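PDB 1JWI: bitiscetin from Bitis arietans, which binds von Willebrand factor and induces its interaction, through the A1 domain, with platelet GPIbalpha, so that platelets aggregate. Local coordinates for residues H14-A28 with L115-S127. Residues are numbered along the deposited sequence; the frame is centred on the assembly and turned at random.
Sequences HCYKVFKKVGTWEDA and LPCGEKNPFICKS
Phe123 sets its CG between its own backbone N and carbonyl carbon (chi1 54°), which stands the ring between Phe19 and Ala28. Phe19 CB lies over one face, 3.9 Å from the Phe123 ring centroid, and Ala28 CB covers the opposite face; Lys21 O comes to the edge. The Phe19 ring itself is slid well off, nearly parallel to that of Phe123 with little overlap, and Phe19 CE2 meets Cys125 SG obliquely at 3.5 Å. On the other side of the sheet Lys126, fully extended from chi1 170°, runs alongside Tyr16 and places CE over the centre of the His14 ring, 3.6 Å from the centroid; its NZ goes on to a salt bridge with Glu47, which also hydrogen-bonds Tyr16 OH.

Between these two layers strands 14-20 and 121-126 pair antiparallel, from Tyr16 with Lys126 through to Phe19 with Phe123; just past the strand end Cys15 N bonds Ser127 O (2.8 Å). A beta bulge shifts the register by two, and Gly23 pairs with Asn121. Beyond it Cys117 O takes Trp25 N at 3.2 Å.

In this C-type lectin fold, backbone hydrogen bonds thus set the register, while ring contacts and the Cys125-Cys32 disulfide fix the sheet to helix 25-34.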
loop_
_atom_site.group_PDB
_atom_site.type_symbol
_atom_site.label_atom_id
_atom_site.label_comp_id
_atom_site.label_asym_id
_atom_site.label_seq_id
_atom_site.Cartn_x
_atom_site.Cartn_y
_atom_site.Cartn_z
ATOM N N HIS A 14 1.114 -29.886 9.844
ATOM C CA HIS A 14 0.025 -29.248 9.109
ATOM C C HIS A 14 -0.135 -29.852 7.714
ATOM O O HIS A 14 0.779 -30.499 7.193
ATOM C CB HIS A 14 0.261 -27.734 8.969
ATOM C CG HIS A 14 0.077 -26.968 10.242
ATOM N ND1 HIS A 14 1.124 -26.666 11.089
ATOM C CD2 HIS A 14 -1.032 -26.445 10.814
ATOM C CE1 HIS A 14 0.665 -25.990 12.125
ATOM N NE2 HIS A 14 -0.640 -25.841 11.986
ATOM N N CYS A 15 -1.308 -29.634 7.125
ATOM C CA CYS A 15 -1.618 -30.111 5.781
ATOM C C CYS A 15 -1.802 -28.892 4.874
ATOM O O CYS A 15 -2.521 -27.954 5.228
ATOM C CB CYS A 15 -2.897 -30.949 5.799
ATOM S SG CYS A 15 -2.782 -32.453 6.831
ATOM N N TYR A 16 -1.152 -28.908 3.710
ATOM C CA TYR A 16 -1.232 -27.793 2.765
ATOM C C TYR A 16 -1.709 -28.201 1.381
ATOM O O TYR A 16 -1.461 -29.320 0.922
ATOM C CB TYR A 16 0.131 -27.120 2.586
ATOM C CG TYR A 16 0.804 -26.676 3.858
ATOM C CD1 TYR A 16 1.295 -27.608 4.770
ATOM C CD2 TYR A 16 0.998 -25.321 4.128
ATOM C CE1 TYR A 16 1.970 -27.205 5.917
ATOM C CE2 TYR A 16 1.672 -24.905 5.270
ATOM C CZ TYR A 16 2.160 -25.854 6.158
ATOM O OH TYR A 16 2.869 -25.452 7.264
ATOM N N LYS A 17 -2.360 -27.263 0.706
ATOM C CA LYS A 17 -2.865 -27.493 -0.638
ATOM C C LYS A 17 -2.996 -26.167 -1.382
ATOM O O LYS A 17 -3.512 -25.185 -0.841
ATOM C CB LYS A 17 -4.229 -28.186 -0.568
ATOM C CG LYS A 17 -4.963 -28.311 -1.898
ATOM C CD LYS A 17 -4.426 -29.454 -2.724
ATOM C CE LYS A 17 -5.307 -29.739 -3.938
ATOM N NZ LYS A 17 -4.758 -30.889 -4.718
ATOM N N VAL A 18 -2.513 -26.153 -2.622
ATOM C CA VAL A 18 -2.585 -24.979 -3.487
ATOM C C VAL A 18 -3.779 -25.199 -4.413
ATOM O O VAL A 18 -3.830 -26.192 -5.138
ATOM C CB VAL A 18 -1.296 -24.839 -4.346
ATOM C CG1 VAL A 18 -1.446 -23.706 -5.348
ATOM C CG2 VAL A 18 -0.088 -24.603 -3.443
ATOM N N PHE A 19 -4.745 -24.288 -4.378
ATOM C CA PHE A 19 -5.930 -24.410 -5.226
ATOM C C PHE A 19 -5.791 -23.548 -6.474
ATOM O O PHE A 19 -5.474 -22.356 -6.391
ATOM C CB PHE A 19 -7.177 -24.013 -4.436
ATOM C CG PHE A 19 -7.580 -25.024 -3.401
ATOM C CD1 PHE A 19 -8.419 -26.081 -3.734
ATOM C CD2 PHE A 19 -7.102 -24.934 -2.097
ATOM C CE1 PHE A 19 -8.774 -27.036 -2.784
ATOM C CE2 PHE A 19 -7.452 -25.887 -1.140
ATOM C CZ PHE A 19 -8.290 -26.939 -1.486
ATOM N N LYS A 20 -6.027 -24.157 -7.634
ATOM C CA LYS A 20 -5.912 -23.451 -8.900
ATOM C C LYS A 20 -7.148 -22.632 -9.257
ATOM O O LYS A 20 -7.064 -21.716 -10.073
ATOM C CB LYS A 20 -5.580 -24.435 -10.027
ATOM C CG LYS A 20 -4.129 -24.899 -10.010
ATOM C CD LYS A 20 -3.721 -25.547 -11.325
ATOM C CE LYS A 20 -4.267 -26.959 -11.443
ATOM N NZ LYS A 20 -3.759 -27.828 -10.343
ATOM N N LYS A 21 -8.284 -22.961 -8.649
ATOM C CA LYS A 21 -9.522 -22.224 -8.890
ATOM C C LYS A 21 -9.314 -20.825 -8.318
ATOM O O LYS A 21 -9.131 -20.670 -7.112
ATOM C CB LYS A 21 -10.693 -22.906 -8.175
ATOM C CG LYS A 21 -10.427 -23.185 -6.697
ATOM C CD LYS A 21 -11.689 -23.574 -5.932
ATOM C CE LYS A 21 -12.637 -22.391 -5.790
ATOM N NZ LYS A 21 -13.880 -22.754 -5.045
ATOM N N VAL A 22 -9.337 -19.810 -9.175
ATOM C CA VAL A 22 -9.107 -18.437 -8.725
ATOM C C VAL A 22 -10.279 -17.824 -7.970
ATOM O O VAL A 22 -11.438 -18.072 -8.289
ATOM C CB VAL A 22 -8.751 -17.512 -9.907
ATOM C CG1 VAL A 22 -7.499 -18.024 -10.607
ATOM C CG2 VAL A 22 -9.923 -17.436 -10.883
ATOM N N GLY A 23 -9.963 -17.015 -6.964
ATOM C CA GLY A 23 -11.007 -16.371 -6.185
ATOM C C GLY A 23 -10.476 -15.132 -5.500
ATOM O O GLY A 23 -9.261 -14.938 -5.423
ATOM N N THR A 24 -11.375 -14.286 -5.011
ATOM C CA THR A 24 -10.955 -13.080 -4.318
ATOM C C THR A 24 -10.392 -13.544 -2.982
ATOM O O THR A 24 -10.664 -14.663 -2.552
ATOM C CB THR A 24 -12.140 -12.115 -4.075
ATOM O OG1 THR A 24 -13.050 -12.691 -3.131
ATOM C CG2 THR A 24 -12.876 -11.843 -5.380
ATOM N N TRP A 25 -9.606 -12.691 -2.331
ATOM C CA TRP A 25 -9.000 -13.048 -1.054
ATOM C C TRP A 25 -10.053 -13.544 -0.067
ATOM O O TRP A 25 -9.884 -14.591 0.561
ATOM C CB TRP A 25 -8.265 -11.847 -0.454
ATOM C CG TRP A 25 -7.433 -12.189 0.751
ATOM C CD1 TRP A 25 -6.131 -12.611 0.761
ATOM C CD2 TRP A 25 -7.840 -12.115 2.124
ATOM N NE1 TRP A 25 -5.702 -12.795 2.059
ATOM C CE2 TRP A 25 -6.731 -12.498 2.914
ATOM C CE3 TRP A 25 -9.037 -11.758 2.764
ATOM C CZ2 TRP A 25 -6.781 -12.534 4.312
ATOM C CZ3 TRP A 25 -9.086 -11.793 4.157
ATOM C CH2 TRP A 25 -7.960 -12.178 4.914
ATOM N N GLU A 26 -11.143 -12.797 0.061
ATOM C CA GLU A 26 -12.204 -13.168 0.991
ATOM C C GLU A 26 -12.812 -14.537 0.667
ATOM O O GLU A 26 -12.973 -15.369 1.562
ATOM C CB GLU A 26 -13.294 -12.086 1.012
ATOM C CG GLU A 26 -13.961 -11.937 2.378
ATOM C CD GLU A 26 -14.885 -10.729 2.469
ATOM O OE1 GLU A 26 -14.436 -9.602 2.161
ATOM O OE2 GLU A 26 -16.058 -10.907 2.858
ATOM N N ASP A 27 -13.146 -14.777 -0.601
ATOM C CA ASP A 27 -13.717 -16.069 -0.976
ATOM C C ASP A 27 -12.707 -17.172 -0.695
ATOM O O ASP A 27 -13.060 -18.267 -0.249
ATOM C CB ASP A 27 -14.088 -16.106 -2.465
ATOM C CG ASP A 27 -15.235 -15.168 -2.815
ATOM O OD1 ASP A 27 -16.121 -14.947 -1.959
ATOM O OD2 ASP A 27 -15.253 -14.664 -3.956
ATOM N N ALA A 28 -11.440 -16.873 -0.967
ATOM C CA ALA A 28 -10.372 -17.835 -0.751
ATOM C C ALA A 28 -10.373 -18.294 0.704
ATOM O O ALA A 28 -10.382 -19.493 0.978
ATOM C CB ALA A 28 -9.024 -17.214 -1.123
ATOM N N LEU A 115 -1.712 -6.599 -2.677
ATOM C CA LEU A 115 -2.564 -6.643 -3.864
ATOM C C LEU A 115 -4.009 -6.250 -3.581
ATOM O O LEU A 115 -4.441 -6.224 -2.431
ATOM C CB LEU A 115 -2.562 -8.066 -4.432
ATOM C CG LEU A 115 -1.213 -8.676 -4.814
ATOM C CD1 LEU A 115 -1.330 -10.196 -4.905
ATOM C CD2 LEU A 115 -0.768 -8.078 -6.136
ATOM N N PRO A 116 -4.778 -5.943 -4.640
ATOM C CA PRO A 116 -6.186 -5.568 -4.464
ATOM C C PRO A 116 -6.906 -6.818 -3.966
ATOM O O PRO A 116 -6.831 -7.865 -4.600
ATOM C CB PRO A 116 -6.628 -5.186 -5.879
ATOM C CG PRO A 116 -5.347 -4.746 -6.537
ATOM C CD PRO A 116 -4.366 -5.779 -6.044
ATOM N N CYS A 117 -7.595 -6.711 -2.838
ATOM C CA CYS A 117 -8.301 -7.852 -2.270
ATOM C C CYS A 117 -9.351 -8.442 -3.209
ATOM O O CYS A 117 -9.715 -9.609 -3.080
ATOM C CB CYS A 117 -8.980 -7.451 -0.967
ATOM S SG CYS A 117 -7.871 -7.002 0.407
ATOM N N GLY A 118 -9.835 -7.637 -4.151
ATOM C CA GLY A 118 -10.849 -8.108 -5.080
ATOM C C GLY A 118 -10.325 -8.810 -6.322
ATOM O O GLY A 118 -11.106 -9.235 -7.178
ATOM N N GLU A 119 -9.005 -8.932 -6.422
ATOM C CA GLU A 119 -8.361 -9.593 -7.557
ATOM C C GLU A 119 -8.531 -11.109 -7.434
ATOM O O GLU A 119 -8.488 -11.652 -6.332
ATOM C CB GLU A 119 -6.872 -9.239 -7.562
ATOM C CG GLU A 119 -6.110 -9.613 -8.820
ATOM C CD GLU A 119 -4.630 -9.270 -8.720
ATOM O OE1 GLU A 119 -3.873 -10.040 -8.091
ATOM O OE2 GLU A 119 -4.223 -8.221 -9.267
ATOM N N LYS A 120 -8.717 -11.796 -8.558
ATOM C CA LYS A 120 -8.883 -13.249 -8.521
ATOM C C LYS A 120 -7.558 -13.979 -8.753
ATOM O O LYS A 120 -6.953 -13.874 -9.820
ATOM C CB LYS A 120 -9.919 -13.697 -9.558
ATOM C CG LYS A 120 -11.331 -13.212 -9.253
ATOM C CD LYS A 120 -12.345 -13.730 -10.260
ATOM C CE LYS A 120 -13.695 -13.055 -10.065
ATOM N NZ LYS A 120 -14.204 -13.190 -8.668
ATOM N N ASN A 121 -7.115 -14.720 -7.742
ATOM C CA ASN A 121 -5.856 -15.454 -7.822
ATOM C C ASN A 121 -5.980 -16.831 -7.207
ATOM O O ASN A 121 -6.909 -17.102 -6.446
ATOM C CB ASN A 121 -4.754 -14.727 -7.041
ATOM C CG ASN A 121 -4.380 -13.397 -7.641
ATOM O OD1 ASN A 121 -4.033 -13.313 -8.817
ATOM N ND2 ASN A 121 -4.431 -12.344 -6.828
ATOM N N PRO A 122 -5.047 -17.732 -7.544
ATOM C CA PRO A 122 -5.136 -19.057 -6.936
ATOM C C PRO A 122 -4.754 -18.813 -5.475
ATOM O O PRO A 122 -4.321 -17.706 -5.119
ATOM C CB PRO A 122 -4.089 -19.868 -7.708
ATOM C CG PRO A 122 -3.099 -18.843 -8.142
ATOM C CD PRO A 122 -3.983 -17.689 -8.561
ATOM N N PHE A 123 -4.904 -19.817 -4.625
ATOM C CA PHE A 123 -4.589 -19.622 -3.218
ATOM C C PHE A 123 -4.106 -20.882 -2.528
ATOM O O PHE A 123 -4.160 -21.978 -3.087
ATOM C CB PHE A 123 -5.803 -19.062 -2.476
ATOM C CG PHE A 123 -7.045 -19.882 -2.643
ATOM C CD1 PHE A 123 -7.808 -19.786 -3.802
ATOM C CD2 PHE A 123 -7.452 -20.756 -1.642
ATOM C CE1 PHE A 123 -8.964 -20.548 -3.959
ATOM C CE2 PHE A 123 -8.608 -21.523 -1.789
ATOM C CZ PHE A 123 -9.366 -21.418 -2.955
ATOM N N ILE A 124 -3.637 -20.710 -1.301
ATOM C CA ILE A 124 -3.103 -21.818 -0.536
ATOM C C ILE A 124 -3.733 -21.931 0.841
ATOM O O ILE A 124 -3.709 -20.984 1.630
ATOM C CB ILE A 124 -1.579 -21.668 -0.373
ATOM C CG1 ILE A 124 -1.044 -22.757 0.556
ATOM C CG2 ILE A 124 -1.254 -20.286 0.178
ATOM C CD1 ILE A 124 0.409 -22.593 0.905
ATOM N N CYS A 125 -4.294 -23.107 1.113
ATOM C CA CYS A 125 -4.924 -23.392 2.394
ATOM C C CYS A 125 -3.973 -24.168 3.305
ATOM O O CYS A 125 -3.059 -24.861 2.843
ATOM C CB CYS A 125 -6.202 -24.207 2.193
ATOM S SG CYS A 125 -7.508 -23.376 1.241
ATOM N N LYS A 126 -4.198 -24.030 4.603
ATOM C CA LYS A 126 -3.403 -24.704 5.616
ATOM C C LYS A 126 -4.349 -25.126 6.741
ATOM O O LYS A 126 -5.175 -24.330 7.200
ATOM C CB LYS A 126 -2.333 -23.749 6.144
ATOM C CG LYS A 126 -1.582 -24.226 7.371
ATOM C CD LYS A 126 -0.588 -23.161 7.799
ATOM C CE LYS A 126 0.087 -23.506 9.113
ATOM N NZ LYS A 126 0.971 -22.392 9.570
ATOM N N SER A 127 -4.247 -26.381 7.167
ATOM C CA SER A 127 -5.094 -26.880 8.243
ATOM C C SER A 127 -4.312 -27.870 9.102
ATOM O O SER A 127 -3.294 -28.395 8.600
ATOM C CB SER A 127 -6.346 -27.550 7.670
ATOM O OG SER A 127 -6.025 -28.728 6.952
HETATM O O HOH W 1 -11.530 -10.115 -0.844
#